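Local atomic coordinates of probable transcriptional regulator, TetR family protein (Rhodococcus sp., PDB entry 3BJB), a protein that probably acts as a DNA-binding transcription factor of the TetR family, recognising cis-regulatory DNA through an N-terminal helix-turn-helix. Residues B[71-74]-B[75-79]; B[62-65]-B[66-70]; B[132-135]-B[136-139]; B[54-57]-B[58-62]. All coordinates share one frame; numbering follows the deposited sequence.

Interaction 1 of 4, residues B[71-74]-B[75-79]; sequences VAVM and VDQID
Met74, a selenomethionine, turns its CG anti to the backbone N (chi1 171°), and Ile78 one turn later sets CG1 beside its own N (chi1 -80°); together these torsions bring the two chains against each other. Both belong to helix 66-86, the long helix that in TetR-family proteins connects the DNA-binding domain to the C-terminal domain. The evidence for an i to i+4 apolar contact is direct: Met74 CG lies 3.8 Å from Ile78 CD1. Beyond CG the Met74 chain bends so that it crosses Ile78 at a slant, its CE 4.1 Å from Ile78 CG1. With an alanine in place of Ile78 everything beyond CB is gone, which would probably leave the end of Met74 freer to turn and lessen the packing on Ala141 of helix 134-150. The helical backbone bonds run on beneath, two of them nearly straight: Val75 N to Val71 O at 3.0 Å and Asp76 N to Ala72 O at 3.1 Å. Met74 O takes two donors, Ile78 N at 2.8 Å and, weakly, Gln77 N. On the other flank Gln77 rests CG on Val73 O at 3.2 Å before bending away, and its OE1 finds a weak partner in Arg113. Val75 CG2 lies 3.5 Å from Val71 O.

Interaction 2 of 4, residues B[62-65]-B[66-70]; sequences YFPS and KTHLF. With SO4 (sulfate ion), chain L.
Ser65 and His68 meet across the first turn of helix 66-86, where Ser65 holds the N-cap position just after the predicted helix-turn-helix motif. Polar contacts come first. Ser65 OG and His68 ND1 share a hydrogen bond of 3.1 Å, with OG in the imidazole plane at the ring edge; the Ser65 hydroxyl gets there by standing between its backbone N and carbonyl carbon (chi1 65°). The same OG makes a weak 3.3 Å bond with Thr67 OG1, and Ser65 O accepts Leu69 N at 3.1 Å. CH-pi contacts form the second group. Pro64 CD sits over one face of the His68 ring, 3.8 Å from its centroid and offset toward the rim, the two side chains crossing at about a right angle. Were His68 an alanine, Ser65 OG would probably lack its ring-nitrogen partner and Pro64 CD the ring face it packs on. Leu69 CD1 lies over the centre of the Phe63 ring, 3.8 Å from the centroid and 12° off the normal, while His24 meets that ring from helix 22-37. Outside the two segments Lys66 NZ is hydrogen-bonded to Val43 O. The bound anion is a sulfate, probably from the crystallisation liquor, at the helix start, where the helix dipole would be expected to favour it. Thr67 N donates to sulfate O2 at 3.3 Å, with an angle of 155° at the hydrogen.

Interaction 3 of 4, residues B[132-135]-B[136-139]; sequences VPDA and GKVD
The carboxylate of Asp134 is approached by the aliphatic chain of Lys137: CE comes to 3.5 Å and CD to 3.6 Å from Asp134 OD1, both displaced to the same side of the carboxylate plane. The ammonium group does not close the pair, because Lys137 bends at its last torsion (chi4 -63°) and leaves NZ 4.9 Å from Asp134 OD1. Opposite charges at that distance may attract, but there is no direct bond; NZ also lies near the like-charged Arg140, probably an unfavourable neighbour. The other flat group, the carboxylate of Asp139, has OD1 3.9 Å from Ala135 O. Its oxygens have hydrogen-bond partners elsewhere, and OD1 makes a long, weak ion pair with Arg181 of the second subunit. The backbone shows that this is the weakly bonded start of helix 134-150: Asp134 O is 3.7 Å from Val138 N, too long for a helical bond, whereas Ala135 N does bond back to Val132 O at 3.0 Å. Lys137 CB rests 3.3 Å from Asp134 O, and Val138 CG1 lies 3.7 Å from the same oxygen. In the C-terminal domain the first turn packs on helix 66-86, Asp134 on Val71 and Ala72 and Val138 on Val75, while Val132 of the preceding loop touches His68.

Interaction 4 of 4, residues B[54-57]-B[58-62]; sequences VAIG and TLYRY
Ile56 and Tyr60 form the closest side-chain pair of this contact, lying side by side and pointing the same way, though both are at the surface. Ile56 CG1 and CD1 each come to 3.3 Å from Tyr60 CE1, short enough to be read with caution. With CG1 anti to the backbone N (chi1 -177°), the isoleucine chain runs along the phenol ring. They sit on helix 56-62, which by its place as the second helix of the predicted helix-turn-helix is probably the DNA-recognition helix. In its first turn Leu59 N bonds to Ala55 O of the N-cap residue at 3.0 Å and Tyr60 N to Ile56 O at 2.9 Å. Thr58 N adds a weak bond to that Ala55 oxygen. Elsewhere the packing is looser: Ile56 CD1 stays 4.4 Å from Leu59 CD2, and Val54 CB 4.2 Å from Thr58 CG2. The solvent side also carries Gly57 and Arg61, joined by the 3.0 Å bond from Arg61 N to Gly57 O. Arg61 CB lies 3.2 Å from the same oxygen, and the chain beyond leads away. Inward, Leu59 is the buried residue, set against Met45 and Val48 of helix 45-51 and Met27 of helix 22-37, while Ile56 and Tyr60 also touch Met45 and Thr58 touches Arg23.

Along the chain the order is interaction 4, 2, 1, then 3. Interactions 4 and 2 share Tyr62, their centres about 10 Å apart, and so carry helix 56-62 through a short loop into helix 66-86. Interaction 1 continues on that helix, about 12 Å from interaction 2, and Ala72 CB touches Phe63 CE1 at 3.6 Å. Interaction 3 opens helix 134-150 in the C-terminal domain, its centre about 10 Å from interaction 1, with Val71 CG1 3.4 Å from Asp134 CB; it also meets interaction 2 through Val132 and His68. Interactions 3 and 4 do not touch. Helix 66-86 thus physically bridges the probable DNA-reading helix and the C-terminal domain, consistent with the coupling of domains in TetR regulators.

Interaction 1 of 4, residues B[71-74]-B[75-79]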
loop_
_atom_site.group_PDB
_atom_site.type_symbol
_atom_site.label_atom_id
_atom_site.label_comp_id
_atom_site.label_asym_id
_atom_site.label_seq_id
_atom_site.Cartn_x
_atom_site.Cartn_y
_atom_site.Cartn_z
ATOM N N VAL B 71 -7.505 -8.554 -9.249
ATOM C CA VAL B 71 -8.497 -7.856 -8.457
ATOM C C VAL B 71 -9.698 -8.764 -8.239
ATOM O O VAL B 71 -10.197 -8.877 -7.125
ATOM C CB VAL B 71 -8.918 -6.552 -9.132
ATOM C CG1 VAL B 71 -10.251 -6.049 -8.553
ATOM C CG2 VAL B 71 -7.815 -5.508 -8.971
ATOM N N ALA B 72 -10.144 -9.433 -9.297
ATOM C CA ALA B 72 -11.202 -10.438 -9.182
ATOM C C ALA B 72 -10.761 -11.609 -8.298
ATOM O O ALA B 72 -11.594 -12.191 -7.617
ATOM C CB ALA B 72 -11.629 -10.945 -10.561
ATOM N N VAL B 73 -9.472 -11.975 -8.322
ATOM C CA VAL B 73 -8.981 -13.062 -7.453
ATOM C C VAL B 73 -9.108 -12.617 -6.009
ATOM O O VAL B 73 -9.633 -13.353 -5.196
ATOM C CB VAL B 73 -7.525 -13.524 -7.763
ATOM C CG1 VAL B 73 -6.919 -14.243 -6.578
ATOM C CG2 VAL B 73 -7.482 -14.441 -8.968
HETATM N N MSE B 74 -8.642 -11.406 -5.706
HETATM C CA MSE B 74 -8.798 -10.780 -4.394
HETATM C C MSE B 74 -10.267 -10.755 -3.868
HETATM O O MSE B 74 -10.537 -11.140 -2.737
HETATM C CB MSE B 74 -8.219 -9.377 -4.463
HETATM C CG MSE B 74 -8.486 -8.527 -3.250
HETATM SE SE MSE B 74 -7.040 -8.571 -1.947
HETATM C CE MSE B 74 -7.251 -10.396 -1.277
ATOM N N VAL B 75 -11.202 -10.307 -4.703
ATOM C CA VAL B 75 -12.630 -10.262 -4.371
ATOM C C VAL B 75 -13.170 -11.647 -4.014
ATOM O O VAL B 75 -13.892 -11.805 -3.000
ATOM C CB VAL B 75 -13.444 -9.615 -5.530
ATOM C CG1 VAL B 75 -14.924 -9.950 -5.458
ATOM C CG2 VAL B 75 -13.221 -8.116 -5.550
ATOM N N ASP B 76 -12.821 -12.647 -4.832
ATOM C CA ASP B 76 -13.137 -14.052 -4.529
ATOM C C ASP B 76 -12.531 -14.506 -3.191
ATOM O O ASP B 76 -13.153 -15.265 -2.444
ATOM C CB ASP B 76 -12.654 -14.968 -5.662
ATOM C CG ASP B 76 -12.827 -16.463 -5.343
ATOM O OD1 ASP B 76 -13.987 -16.960 -5.278
ATOM O OD2 ASP B 76 -11.782 -17.135 -5.175
ATOM N N GLN B 77 -11.337 -14.018 -2.881
ATOM C CA GLN B 77 -10.611 -14.457 -1.688
ATOM C C GLN B 77 -11.067 -13.755 -0.427
ATOM O O GLN B 77 -10.945 -14.285 0.672
ATOM C CB GLN B 77 -9.110 -14.269 -1.890
ATOM C CG GLN B 77 -8.552 -15.296 -2.842
ATOM C CD GLN B 77 -8.215 -16.556 -2.120
ATOM O OE1 GLN B 77 -7.461 -16.523 -1.129
ATOM N NE2 GLN B 77 -8.765 -17.682 -2.588
ATOM N N ILE B 78 -11.576 -12.550 -0.603
ATOM C CA ILE B 78 -12.204 -11.823 0.456
ATOM C C ILE B 78 -13.575 -12.443 0.705
ATOM O O ILE B 78 -13.982 -12.586 1.855
ATOM C CB ILE B 78 -12.308 -10.316 0.128
ATOM C CG1 ILE B 78 -10.959 -9.642 0.393
ATOM C CG2 ILE B 78 -13.441 -9.651 0.950
ATOM C CD1 ILE B 78 -10.839 -8.238 -0.242
ATOM N N ASP B 79 -14.268 -12.836 -0.361
ATOM C CA ASP B 79 -15.574 -13.481 -0.210
ATOM C C ASP B 79 -15.414 -14.796 0.534
ATOM O O ASP B 79 -16.254 -15.141 1.361
ATOM C CB ASP B 79 -16.249 -13.743 -1.566
ATOM C CG ASP B 79 -16.782 -12.464 -2.243
ATOM O OD1 ASP B 79 -16.907 -11.400 -1.578
ATOM O OD2 ASP B 79 -17.086 -12.542 -3.463
#

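Interaction 2 of 4, residues B[62-65]-B[66-70]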
loop_
_atom_site.group_PDB
_atom_site.type_symbol
_atom_site.label_atom_id
_atom_site.label_comp_id
_atom_site.label_asym_id
_atom_site.label_seq_id
_atom_site.Cartn_x
_atom_site.Cartn_y
_atom_site.Cartn_z
ATOM N N TYR B 62 -13.129 -11.831 -20.225
ATOM C CA TYR B 62 -13.559 -11.802 -18.847
ATOM C C TYR B 62 -12.652 -11.010 -17.911
ATOM O O TYR B 62 -13.100 -10.560 -16.861
ATOM C CB TYR B 62 -13.893 -13.206 -18.335
ATOM C CG TYR B 62 -15.334 -13.520 -18.588
ATOM C CD1 TYR B 62 -15.725 -14.295 -19.683
ATOM C CD2 TYR B 62 -16.324 -12.988 -17.764
ATOM C CE1 TYR B 62 -17.100 -14.563 -19.934
ATOM C CE2 TYR B 62 -17.671 -13.247 -17.989
ATOM C CZ TYR B 62 -18.055 -14.026 -19.075
ATOM O OH TYR B 62 -19.390 -14.256 -19.274
ATOM N N PHE B 63 -11.386 -10.829 -18.291
ATOM C CA PHE B 63 -10.474 -9.974 -17.511
ATOM C C PHE B 63 -9.529 -9.219 -18.449
ATOM O O PHE B 63 -8.492 -9.746 -18.840
ATOM C CB PHE B 63 -9.707 -10.768 -16.428
ATOM C CG PHE B 63 -10.550 -11.768 -15.679
ATOM C CD1 PHE B 63 -11.240 -11.401 -14.533
ATOM C CD2 PHE B 63 -10.676 -13.077 -16.137
ATOM C CE1 PHE B 63 -12.035 -12.322 -13.858
ATOM C CE2 PHE B 63 -11.466 -14.000 -15.457
ATOM C CZ PHE B 63 -12.128 -13.618 -14.314
ATOM N N PRO B 64 -9.912 -7.988 -18.839
ATOM C CA PRO B 64 -9.189 -7.238 -19.869
ATOM C C PRO B 64 -7.683 -7.109 -19.654
ATOM O O PRO B 64 -6.940 -7.093 -20.637
ATOM C CB PRO B 64 -9.889 -5.873 -19.863
ATOM C CG PRO B 64 -11.303 -6.205 -19.469
ATOM C CD PRO B 64 -11.095 -7.240 -18.370
ATOM N N SER B 65 -7.217 -7.010 -18.411
ATOM C CA SER B 65 -5.796 -7.187 -18.179
ATOM C C SER B 65 -5.526 -8.001 -16.939
ATOM O O SER B 65 -6.440 -8.387 -16.204
ATOM C CB SER B 65 -5.021 -5.853 -18.145
ATOM O OG SER B 65 -5.405 -5.039 -17.061
ATOM N N LYS B 66 -4.242 -8.229 -16.695
ATOM C CA LYS B 66 -3.818 -8.988 -15.553
ATOM C C LYS B 66 -4.271 -8.368 -14.239
ATOM O O LYS B 66 -4.706 -9.098 -13.352
ATOM C CB LYS B 66 -2.311 -9.150 -15.587
ATOM C CG LYS B 66 -1.860 -10.236 -14.695
ATOM C CD LYS B 66 -0.517 -10.713 -15.102
ATOM C CE LYS B 66 0.584 -9.770 -14.644
ATOM N NZ LYS B 66 1.781 -10.046 -15.468
ATOM N N THR B 67 -4.154 -7.041 -14.110
ATOM C CA THR B 67 -4.549 -6.360 -12.883
ATOM C C THR B 67 -6.061 -6.546 -12.646
ATOM O O THR B 67 -6.501 -6.659 -11.490
ATOM C CB THR B 67 -4.110 -4.849 -12.806
ATOM O OG1 THR B 67 -4.562 -4.179 -13.960
ATOM C CG2 THR B 67 -2.589 -4.668 -12.760
ATOM N N HIS B 68 -6.836 -6.653 -13.727
ATOM C CA HIS B 68 -8.265 -6.995 -13.602
ATOM C C HIS B 68 -8.428 -8.365 -12.966
ATOM O O HIS B 68 -9.230 -8.550 -12.049
ATOM C CB HIS B 68 -8.989 -7.058 -14.965
ATOM C CG HIS B 68 -9.320 -5.728 -15.569
ATOM N ND1 HIS B 68 -8.387 -4.962 -16.240
ATOM C CD2 HIS B 68 -10.498 -5.063 -15.662
ATOM C CE1 HIS B 68 -8.973 -3.865 -16.694
ATOM N NE2 HIS B 68 -10.252 -3.903 -16.360
ATOM N N LEU B 69 -7.697 -9.337 -13.500
ATOM C CA LEU B 69 -7.819 -10.706 -13.054
ATOM C C LEU B 69 -7.486 -10.821 -11.573
ATOM O O LEU B 69 -8.295 -11.343 -10.798
ATOM C CB LEU B 69 -6.962 -11.623 -13.905
ATOM C CG LEU B 69 -6.736 -13.037 -13.420
ATOM C CD1 LEU B 69 -8.024 -13.876 -13.573
ATOM C CD2 LEU B 69 -5.583 -13.611 -14.246
ATOM N N PHE B 70 -6.331 -10.291 -11.159
ATOM C CA PHE B 70 -5.966 -10.374 -9.743
ATOM C C PHE B 70 -6.801 -9.553 -8.750
ATOM O O PHE B 70 -6.839 -9.853 -7.563
ATOM C CB PHE B 70 -4.481 -10.181 -9.571
ATOM C CG PHE B 70 -3.722 -11.315 -10.066
ATOM C CD1 PHE B 70 -3.709 -12.501 -9.361
ATOM C CD2 PHE B 70 -3.038 -11.231 -11.280
ATOM C CE1 PHE B 70 -2.999 -13.608 -9.848
ATOM C CE2 PHE B 70 -2.323 -12.326 -11.766
ATOM C CZ PHE B 70 -2.318 -13.513 -11.053
HETATM S S SO4 L . -0.689 -5.341 -16.239
HETATM O O1 SO4 L . -0.033 -4.867 -15.017
HETATM O O2 SO4 L . -2.141 -5.308 -16.034
HETATM O O3 SO4 L . -0.312 -4.481 -17.371
HETATM O O4 SO4 L . -0.233 -6.705 -16.526
#

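Interaction 3 of 4, residues B[132-135]-B[136-139]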
loop_
_atom_site.group_PDB
_atom_site.type_symbol
_atom_site.label_atom_id
_atom_site.label_comp_id
_atom_site.label_asym_id
_atom_site.label_seq_id
_atom_site.Cartn_x
_atom_site.Cartn_y
_atom_site.Cartn_z
ATOM N N VAL B 132 -10.827 -0.227 -13.671
ATOM C CA VAL B 132 -11.176 -1.587 -13.286
ATOM C C VAL B 132 -12.194 -1.511 -12.163
ATOM O O VAL B 132 -11.841 -1.226 -11.017
ATOM C CB VAL B 132 -9.930 -2.489 -12.990
ATOM C CG1 VAL B 132 -8.639 -1.679 -12.906
ATOM C CG2 VAL B 132 -10.146 -3.389 -11.760
ATOM N N PRO B 133 -13.477 -1.725 -12.516
ATOM C CA PRO B 133 -14.648 -1.491 -11.674
ATOM C C PRO B 133 -14.867 -2.549 -10.599
ATOM O O PRO B 133 -15.830 -2.450 -9.843
ATOM C CB PRO B 133 -15.815 -1.528 -12.678
ATOM C CG PRO B 133 -15.192 -1.575 -14.042
ATOM C CD PRO B 133 -13.875 -2.237 -13.838
ATOM N N ASP B 134 -14.004 -3.558 -10.551
ATOM C CA ASP B 134 -14.012 -4.526 -9.467
ATOM C C ASP B 134 -13.159 -3.980 -8.321
ATOM O O ASP B 134 -13.159 -4.535 -7.216
ATOM C CB ASP B 134 -13.395 -5.861 -9.925
ATOM C CG ASP B 134 -14.427 -6.904 -10.354
ATOM O OD1 ASP B 134 -15.643 -6.706 -10.117
ATOM O OD2 ASP B 134 -14.006 -7.947 -10.921
ATOM N N ALA B 135 -12.409 -2.909 -8.586
ATOM C CA ALA B 135 -11.464 -2.386 -7.601
ATOM C C ALA B 135 -12.225 -1.880 -6.390
ATOM O O ALA B 135 -11.829 -2.157 -5.266
ATOM C CB ALA B 135 -10.592 -1.283 -8.202
ATOM N N GLY B 136 -13.326 -1.155 -6.632
ATOM C CA GLY B 136 -14.259 -0.762 -5.567
ATOM C C GLY B 136 -14.788 -1.923 -4.732
ATOM O O GLY B 136 -14.641 -1.922 -3.512
ATOM N N LYS B 137 -15.394 -2.908 -5.401
ATOM C CA LYS B 137 -15.896 -4.136 -4.772
ATOM C C LYS B 137 -15.100 -4.668 -3.582
ATOM O O LYS B 137 -15.696 -5.179 -2.650
ATOM C CB LYS B 137 -15.985 -5.269 -5.785
ATOM C CG LYS B 137 -17.219 -5.276 -6.634
ATOM C CD LYS B 137 -17.549 -6.704 -7.090
ATOM C CE LYS B 137 -18.588 -6.710 -8.205
ATOM N NZ LYS B 137 -19.873 -6.136 -7.734
ATOM N N VAL B 138 -13.774 -4.581 -3.606
ATOM C CA VAL B 138 -12.995 -5.178 -2.527
ATOM C C VAL B 138 -13.133 -4.395 -1.226
ATOM O O VAL B 138 -13.267 -4.986 -0.158
ATOM C CB VAL B 138 -11.485 -5.433 -2.868
ATOM C CG1 VAL B 138 -11.304 -5.864 -4.329
ATOM C CG2 VAL B 138 -10.575 -4.223 -2.470
ATOM N N ASP B 139 -13.115 -3.072 -1.324
ATOM C CA ASP B 139 -13.373 -2.214 -0.175
ATOM C C ASP B 139 -14.735 -2.555 0.417
ATOM O O ASP B 139 -14.861 -2.686 1.626
ATOM C CB ASP B 139 -13.374 -0.740 -0.581
ATOM C CG ASP B 139 -12.289 -0.409 -1.583
ATOM O OD1 ASP B 139 -11.214 -1.095 -1.575
ATOM O OD2 ASP B 139 -12.538 0.524 -2.395
#

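Interaction 4 of 4, residues B[54-57]-B[58-62]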
loop_
_atom_site.group_PDB
_atom_site.type_symbol
_atom_site.label_atom_id
_atom_site.label_comp_id
_atom_site.label_asym_id
_atom_site.label_seq_id
_atom_site.Cartn_x
_atom_site.Cartn_y
_atom_site.Cartn_z
ATOM N N VAL B 54 -8.883 -22.540 -21.440
ATOM C CA VAL B 54 -9.735 -21.620 -22.202
ATOM C C VAL B 54 -8.932 -20.884 -23.285
ATOM O O VAL B 54 -7.688 -20.887 -23.251
ATOM C CB VAL B 54 -10.434 -20.579 -21.277
ATOM C CG1 VAL B 54 -11.340 -21.266 -20.266
ATOM C CG2 VAL B 54 -9.412 -19.692 -20.563
ATOM N N ALA B 55 -9.639 -20.267 -24.241
ATOM C CA ALA B 55 -9.014 -19.406 -25.252
ATOM C C ALA B 55 -8.546 -18.094 -24.613
ATOM O O ALA B 55 -9.216 -17.571 -23.706
ATOM C CB ALA B 55 -9.979 -19.120 -26.371
ATOM N N ILE B 56 -7.405 -17.574 -25.091
ATOM C CA ILE B 56 -6.835 -16.306 -24.586
ATOM C C ILE B 56 -7.851 -15.155 -24.716
ATOM O O ILE B 56 -7.952 -14.301 -23.833
ATOM C CB ILE B 56 -5.444 -15.962 -25.247
ATOM C CG1 ILE B 56 -4.822 -14.690 -24.661
ATOM C CG2 ILE B 56 -5.583 -15.762 -26.752
ATOM C CD1 ILE B 56 -4.161 -14.816 -23.276
ATOM N N GLY B 57 -8.609 -15.164 -25.814
ATOM C CA GLY B 57 -9.665 -14.183 -26.058
ATOM C C GLY B 57 -10.840 -14.337 -25.113
ATOM O O GLY B 57 -11.541 -13.360 -24.831
ATOM N N THR B 58 -11.059 -15.566 -24.639
ATOM C CA THR B 58 -12.120 -15.858 -23.681
ATOM C C THR B 58 -11.716 -15.238 -22.342
ATOM O O THR B 58 -12.497 -14.549 -21.683
ATOM C CB THR B 58 -12.386 -17.411 -23.551
ATOM O OG1 THR B 58 -13.001 -17.931 -24.741
ATOM C CG2 THR B 58 -13.281 -17.714 -22.351
ATOM N N LEU B 59 -10.460 -15.462 -21.976
ATOM C CA LEU B 59 -9.884 -14.910 -20.768
ATOM C C LEU B 59 -9.848 -13.379 -20.789
ATOM O O LEU B 59 -10.083 -12.723 -19.750
ATOM C CB LEU B 59 -8.476 -15.480 -20.547
ATOM C CG LEU B 59 -7.723 -15.099 -19.253
ATOM C CD1 LEU B 59 -8.190 -15.903 -18.035
ATOM C CD2 LEU B 59 -6.251 -15.259 -19.463
ATOM N N TYR B 60 -9.540 -12.807 -21.950
ATOM C CA TYR B 60 -9.358 -11.358 -22.038
ATOM C C TYR B 60 -10.715 -10.686 -21.953
ATOM O O TYR B 60 -10.892 -9.667 -21.271
ATOM C CB TYR B 60 -8.582 -10.957 -23.300
ATOM C CG TYR B 60 -7.086 -10.878 -23.099
ATOM C CD1 TYR B 60 -6.212 -11.676 -23.842
ATOM C CD2 TYR B 60 -6.530 -9.997 -22.163
ATOM C CE1 TYR B 60 -4.822 -11.594 -23.664
ATOM C CE2 TYR B 60 -5.136 -9.910 -21.978
ATOM C CZ TYR B 60 -4.305 -10.714 -22.737
ATOM O OH TYR B 60 -2.958 -10.651 -22.546
ATOM N N ARG B 61 -11.671 -11.306 -22.622
ATOM C CA ARG B 61 -13.075 -10.960 -22.499
ATOM C C ARG B 61 -13.499 -10.847 -21.025
ATOM O O ARG B 61 -14.149 -9.883 -20.612
ATOM C CB ARG B 61 -13.903 -12.037 -23.185
ATOM C CG ARG B 61 -15.182 -11.550 -23.764
ATOM C CD ARG B 61 -16.019 -12.722 -24.214
ATOM N NE ARG B 61 -17.258 -12.269 -24.831
ATOM C CZ ARG B 61 -18.269 -11.696 -24.178
ATOM N NH1 ARG B 61 -19.355 -11.322 -24.854
ATOM N NH2 ARG B 61 -18.200 -11.494 -22.863
ATOM N N TYR B 62 -13.129 -11.831 -20.225
ATOM C CA TYR B 62 -13.559 -11.802 -18.847
ATOM C C TYR B 62 -12.652 -11.010 -17.911
ATOM O O TYR B 62 -13.100 -10.560 -16.861
ATOM C CB TYR B 62 -13.893 -13.206 -18.335
ATOM C CG TYR B 62 -15.334 -13.520 -18.588
ATOM C CD1 TYR B 62 -15.725 -14.295 -19.683
ATOM C CD2 TYR B 62 -16.324 -12.988 -17.764
ATOM C CE1 TYR B 62 -17.100 -14.563 -19.934
ATOM C CE2 TYR B 62 -17.671 -13.247 -17.989
ATOM C CZ TYR B 62 -18.055 -14.026 -19.075
ATOM O OH TYR B 62 -19.390 -14.256 -19.274
#